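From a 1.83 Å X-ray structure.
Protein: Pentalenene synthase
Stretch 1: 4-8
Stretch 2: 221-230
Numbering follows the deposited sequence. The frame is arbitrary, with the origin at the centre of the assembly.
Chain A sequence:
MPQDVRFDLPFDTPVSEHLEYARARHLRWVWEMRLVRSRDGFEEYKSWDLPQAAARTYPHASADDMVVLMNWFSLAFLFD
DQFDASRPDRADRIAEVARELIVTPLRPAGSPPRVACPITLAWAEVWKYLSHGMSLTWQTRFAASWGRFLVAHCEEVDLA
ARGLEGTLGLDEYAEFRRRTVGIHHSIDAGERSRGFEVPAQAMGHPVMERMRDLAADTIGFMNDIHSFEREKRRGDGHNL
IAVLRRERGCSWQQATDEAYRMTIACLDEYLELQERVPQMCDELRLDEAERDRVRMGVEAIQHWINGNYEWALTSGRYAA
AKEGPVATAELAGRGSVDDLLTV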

ATOM      1  N   ASP A   4       7.918 -36.726 -15.113  1.00 85.46           N
ATOM      2  CA  ASP A   4       6.950 -35.733 -14.544  1.00 90.22           C
ATOM      3  C   ASP A   4       6.972 -35.704 -13.002  1.00 90.58           C
ATOM      4  O   ASP A   4       6.541 -36.655 -12.337  1.00 90.56           O
ATOM      5  N   VAL A   5       7.480 -34.599 -12.451  1.00 86.86           N
ATOM      6  CA  VAL A   5       7.508 -34.370 -11.001  1.00 81.92           C
ATOM      7  C   VAL A   5       6.046 -34.295 -10.452  1.00 75.80           C
ATOM      8  O   VAL A   5       5.174 -33.553 -10.961  1.00 70.85           O
ATOM      9  N   ARG A   6       5.796 -35.153  -9.468  1.00 68.53           N
ATOM     10  CA  ARG A   6       4.566 -35.205  -8.689  1.00 66.22           C
ATOM     11  C   ARG A   6       4.989 -34.856  -7.280  1.00 60.50           C
ATOM     12  O   ARG A   6       6.141 -35.049  -6.892  1.00 53.79           O
ATOM     13  N   PHE A   7       4.072 -34.311  -6.502  1.00 55.78           N
ATOM     14  CA  PHE A   7       4.386 -34.044  -5.090  1.00 55.80           C
ATOM     15  C   PHE A   7       3.279 -34.743  -4.348  1.00 57.72           C
ATOM     16  O   PHE A   7       2.121 -34.767  -4.823  1.00 57.22           O
ATOM     17  N   ASP A   8       3.599 -35.316  -3.202  1.00 65.65           N
ATOM     18  CA  ASP A   8       2.536 -35.783  -2.344  1.00 67.97           C
ATOM     19  C   ASP A   8       2.462 -34.864  -1.134  1.00 60.65           C
ATOM     20  O   ASP A   8       3.299 -34.920  -0.228  1.00 54.14           O
ATOM     21  N   PHE A 221       7.963 -22.183  -7.133  1.00 30.10           N
ATOM     22  CA  PHE A 221       8.880 -23.272  -7.588  1.00 32.22           C
ATOM     23  C   PHE A 221       8.092 -24.441  -8.229  1.00 32.60           C
ATOM     24  O   PHE A 221       8.511 -24.978  -9.253  1.00 32.32           O
ATOM     25  N   MET A 222       6.916 -24.805  -7.671  1.00 33.77           N
ATOM     26  CA  MET A 222       6.055 -25.822  -8.329  1.00 32.94           C
ATOM     27  C   MET A 222       5.584 -25.361  -9.669  1.00 33.84           C
ATOM     28  O   MET A 222       5.602 -26.109 -10.659  1.00 32.90           O
ATOM     29  N   ASN A 223       5.162 -24.107  -9.745  1.00 30.31           N
ATOM     30  CA  ASN A 223       4.801 -23.587 -11.004  1.00 28.24           C
ATOM     31  C   ASN A 223       5.948 -23.539 -12.017  1.00 34.25           C
ATOM     32  O   ASN A 223       5.684 -23.795 -13.186  1.00 32.42           O
ATOM     33  N   ASP A 224       7.189 -23.226 -11.611  1.00 30.73           N
ATOM     34  CA  ASP A 224       8.310 -23.322 -12.567  1.00 33.29           C
ATOM     35  C   ASP A 224       8.555 -24.784 -13.044  1.00 31.94           C
ATOM     36  O   ASP A 224       8.763 -24.990 -14.190  1.00 35.90           O
ATOM     37  N   ILE A 225       8.524 -25.737 -12.127  1.00 36.34           N
ATOM     38  CA  ILE A 225       8.683 -27.159 -12.472  1.00 40.85           C
ATOM     39  C   ILE A 225       7.622 -27.569 -13.478  1.00 46.28           C
ATOM     40  O   ILE A 225       7.924 -28.255 -14.445  1.00 44.50           O
ATOM     41  N   HIS A 226       6.386 -27.118 -13.264  1.00 48.13           N
ATOM     42  CA  HIS A 226       5.292 -27.481 -14.102  1.00 51.74           C
ATOM     43  C   HIS A 226       5.403 -26.802 -15.467  1.00 50.94           C
ATOM     44  O   HIS A 226       5.189 -27.482 -16.452  1.00 49.14           O
ATOM     45  N   SER A 227       5.726 -25.504 -15.553  1.00 45.48           N
ATOM     46  CA  SER A 227       5.884 -24.813 -16.870  1.00 48.26           C
ATOM     47  C   SER A 227       7.053 -25.385 -17.680  1.00 49.56           C
ATOM     48  O   SER A 227       7.007 -25.378 -18.904  1.00 55.22           O
ATOM     49  N   PHE A 228       8.110 -25.802 -16.986  1.00 44.60           N
ATOM     50  CA  PHE A 228       9.347 -26.262 -17.622  1.00 51.92           C
ATOM     51  C   PHE A 228       9.068 -27.546 -18.377  1.00 66.77           C
ATOM     52  O   PHE A 228       9.270 -27.583 -19.584  1.00 66.69           O
ATOM     53  N   GLU A 229       8.556 -28.554 -17.642  1.00 71.24           N
ATOM     54  CA  GLU A 229       8.072 -29.852 -18.184  1.00 82.84           C
ATOM     55  C   GLU A 229       7.131 -29.771 -19.415  1.00 90.42           C
ATOM     56  O   GLU A 229       6.828 -30.809 -19.996  1.00108.35           O
ATOM     57  N   ARG A 230       6.680 -28.565 -19.801  1.00 95.43           N
ATOM     58  CA  ARG A 230       5.888 -28.336 -21.015  1.00 85.44           C
ATOM     59  C   ARG A 230       6.462 -27.213 -21.950  1.00 82.43           C
ATOM     60  O   ARG A 230       5.718 -26.367 -22.419  1.00 79.58           O
TER

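What does Asp 4 do at the start of the extended segment? Its CA-to-CB bond points sideways, but with chi1 in the m well (-85°) the carboxylate comes nearer to the helical stretch. There it meets another acid: Asp 4 OD1 lies 3.2 Å from Glu 229 OE1. This is a close approach of like charges rather than a hydrogen bond, since both atoms are acceptors. Asp 4 is exposed, so solvent can soften the repulsion; the hydrogen bond at this end comes from the next residue, Val 5.

How does Val 5 anchor the segment? Its backbone supplies the polar link: Val 5 N donates to Glu 229 OE2 across 2.8 Å, with a nearly straight N-H...O angle of 173°. This is the only hydrogen bond between the two stretches. Glu 229 can reach the amide because its CA-to-CB bond points toward the segment and its chain, m at chi1 and t at chi2, extends to present the carboxylate. The side chain of Val 5, a t rotamer, also points toward the helix. Val 5 CB sits 3.7 Å from Ile 225 CG2, while Val 5 CG2 comes within 3.3 Å of Glu 229 OE2. One residue therefore joins a polar backbone contact to an apolar side-chain contact.

Why does Arg 6 contribute so little? Its CA-to-CB bond points away from the helix, between two residues whose side chains point toward it, as expected of an extended chain. The guanidinium end swings nearer, yet Arg 6 NH1 comes no closer than 4.7 Å to Glu 229 OE1, and the side chain makes no contact there. Its chi1 and chi2, -98° and 26°, both lie between wells, and the residue touches a crystal neighbour.

What receives the ring of Phe 7? Buried and pointing toward the helix in an m rotamer, with chi2 at 83°, it packs against Met 222 and Ile 225, one helical turn apart. Met 222 starts sideways, but its m, t, p conformation lays the chain over one face of the ring. Met 222 SD stands 4.3 Å from the centroid of the six ring carbons CG to CZ of Phe 7, only 12° off the normal, and Met 222 CG lies at the same distance from that centroid in a CH-pi contact; Met 222 CE reaches Phe 7 CD1 at 3.8 Å. Ile 225, m and t, meets the ring at its edge, with Ile 225 CD1 3.8 Å from Phe 7 CZ. Beyond this, Asp 8 is out of reach and the contact ends.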

ATOM      1  CB  ASP A   4       5.522 -36.002 -15.054  1.00 90.30           C
ATOM      2  CG  ASP A   4       5.243 -35.354 -16.405  1.00 93.81           C
ATOM      3  OD1 ASP A   4       5.815 -34.272 -16.677  1.00 89.46           O
ATOM      4  OD2 ASP A   4       4.438 -35.922 -17.189  1.00 88.12           O
ATOM      5  CB  VAL A   5       8.372 -33.119 -10.621  1.00 72.50           C
ATOM      6  CG1 VAL A   5       8.391 -32.892  -9.141  1.00 64.53           C
ATOM      7  CG2 VAL A   5       9.833 -33.293 -11.044  1.00 80.40           C
ATOM      8  CB  ARG A   6       3.906 -36.625  -8.763  1.00 64.20           C
ATOM      9  CG  ARG A   6       2.765 -36.779  -9.783  1.00 68.14           C
ATOM     10  CD  ARG A   6       2.843 -35.808 -10.978  1.00 75.91           C
ATOM     11  NE  ARG A   6       1.989 -36.141 -12.129  1.00 77.27           N
ATOM     12  CZ  ARG A   6       1.988 -35.480 -13.303  1.00 76.40           C
ATOM     13  NH1 ARG A   6       2.760 -34.413 -13.508  1.00 74.02           N
ATOM     14  NH2 ARG A   6       1.192 -35.882 -14.290  1.00 79.85           N
ATOM     15  CB  PHE A   7       4.361 -32.527  -4.754  1.00 53.49           C
ATOM     16  CG  PHE A   7       5.434 -31.716  -5.434  1.00 48.25           C
ATOM     17  CD1 PHE A   7       5.269 -31.269  -6.724  1.00 49.72           C
ATOM     18  CD2 PHE A   7       6.617 -31.414  -4.780  1.00 50.45           C
ATOM     19  CE1 PHE A   7       6.241 -30.518  -7.362  1.00 46.54           C
ATOM     20  CE2 PHE A   7       7.598 -30.653  -5.423  1.00 44.35           C
ATOM     21  CZ  PHE A   7       7.397 -30.213  -6.703  1.00 44.48           C
ATOM     22  CB  ASP A   8       2.652 -37.268  -1.984  1.00 76.42           C
ATOM     23  CG  ASP A   8       1.330 -37.816  -1.470  1.00 82.63           C
ATOM     24  OD1 ASP A   8       0.330 -37.877  -2.261  1.00 78.88           O
ATOM     25  OD2 ASP A   8       1.289 -38.122  -0.264  1.00 81.77           O
ATOM     26  CB  PHE A 221       9.697 -23.789  -6.435  1.00 31.49           C
ATOM     27  CG  PHE A 221      10.720 -22.798  -5.873  1.00 32.86           C
ATOM     28  CD1 PHE A 221      11.101 -21.624  -6.519  1.00 35.10           C
ATOM     29  CD2 PHE A 221      11.286 -23.074  -4.651  1.00 37.97           C
ATOM     30  CE1 PHE A 221      12.021 -20.728  -5.925  1.00 36.87           C
ATOM     31  CE2 PHE A 221      12.198 -22.195  -4.057  1.00 38.90           C
ATOM     32  CZ  PHE A 221      12.572 -21.050  -4.688  1.00 37.62           C
ATOM     33  CB  MET A 222       4.827 -26.178  -7.443  1.00 37.12           C
ATOM     34  CG  MET A 222       5.220 -26.881  -6.151  1.00 42.41           C
ATOM     35  SD  MET A 222       3.932 -27.602  -5.041  1.00 47.57           S
ATOM     36  CE  MET A 222       2.963 -28.211  -6.340  1.00 46.63           C
ATOM     37  CB  ASN A 223       4.158 -22.212 -10.915  1.00 35.06           C
ATOM     38  CG  ASN A 223       2.780 -22.232 -10.220  1.00 36.66           C
ATOM     39  OD1 ASN A 223       2.264 -23.279  -9.857  1.00 39.06           O
ATOM     40  ND2 ASN A 223       2.224 -21.062 -10.016  1.00 39.87           N
ATOM     41  CB  ASP A 224       9.590 -22.817 -11.938  1.00 33.65           C
ATOM     42  CG  ASP A 224       9.608 -21.277 -11.735  1.00 38.44           C
ATOM     43  OD1 ASP A 224       8.582 -20.561 -12.010  1.00 33.12           O
ATOM     44  OD2 ASP A 224      10.712 -20.791 -11.363  1.00 35.32           O
ATOM     45  CB  ILE A 225       8.657 -28.055 -11.250  1.00 40.22           C
ATOM     46  CG1 ILE A 225       9.881 -27.746 -10.379  1.00 37.33           C
ATOM     47  CG2 ILE A 225       8.628 -29.537 -11.653  1.00 41.74           C
ATOM     48  CD1 ILE A 225       9.760 -28.277  -8.985  1.00 39.07           C
ATOM     49  CB  HIS A 226       3.950 -27.170 -13.426  1.00 56.73           C
ATOM     50  CG  HIS A 226       2.800 -27.852 -14.080  1.00 70.65           C
ATOM     51  ND1 HIS A 226       1.923 -27.198 -14.926  1.00 77.27           N
ATOM     52  CD2 HIS A 226       2.423 -29.157 -14.074  1.00 78.32           C
ATOM     53  CE1 HIS A 226       1.044 -28.070 -15.396  1.00 80.85           C
ATOM     54  NE2 HIS A 226       1.329 -29.265 -14.899  1.00 79.51           N
ATOM     55  CB  SER A 227       6.210 -23.313 -16.743  1.00 50.60           C
ATOM     56  OG  SER A 227       5.474 -22.722 -15.722  1.00 61.99           O
ATOM     57  CB  PHE A 228      10.427 -26.542 -16.601  1.00 51.02           C
ATOM     58  CG  PHE A 228      11.655 -27.138 -17.201  1.00 62.59           C
ATOM     59  CD1 PHE A 228      12.555 -26.332 -17.891  1.00 61.08           C
ATOM     60  CD2 PHE A 228      11.880 -28.527 -17.142  1.00 65.41           C
ATOM     61  CE1 PHE A 228      13.673 -26.892 -18.479  1.00 64.92           C
ATOM     62  CE2 PHE A 228      12.995 -29.095 -17.733  1.00 68.77           C
ATOM     63  CZ  PHE A 228      13.901 -28.271 -18.396  1.00 71.75           C
ATOM     64  CB  GLU A 229       7.406 -30.694 -17.072  1.00 74.04           C
ATOM     65  CG  GLU A 229       8.398 -31.260 -16.057  1.00 80.30           C
ATOM     66  CD  GLU A 229       7.744 -31.892 -14.823  1.00 87.30           C
ATOM     67  OE1 GLU A 229       6.490 -31.825 -14.651  1.00 79.50           O
ATOM     68  OE2 GLU A 229       8.505 -32.459 -13.996  1.00 80.09           O
ATOM     69  CB  ARG A 230       4.451 -28.006 -20.589  1.00 87.33           C
ATOM     70  CG  ARG A 230       3.861 -28.903 -19.494  1.00 90.73           C
ATOM     71  CD  ARG A 230       2.657 -28.240 -18.846  1.00 99.17           C
ATOM     72  NE  ARG A 230       1.641 -27.852 -19.829  1.00107.97           N
ATOM     73  CZ  ARG A 230       0.558 -27.107 -19.581  1.00107.33           C
ATOM     74  NH1 ARG A 230       0.292 -26.627 -18.363  1.00 99.94           N
ATOM     75  NH2 ARG A 230      -0.279 -26.841 -20.579  1.00108.59           N
TER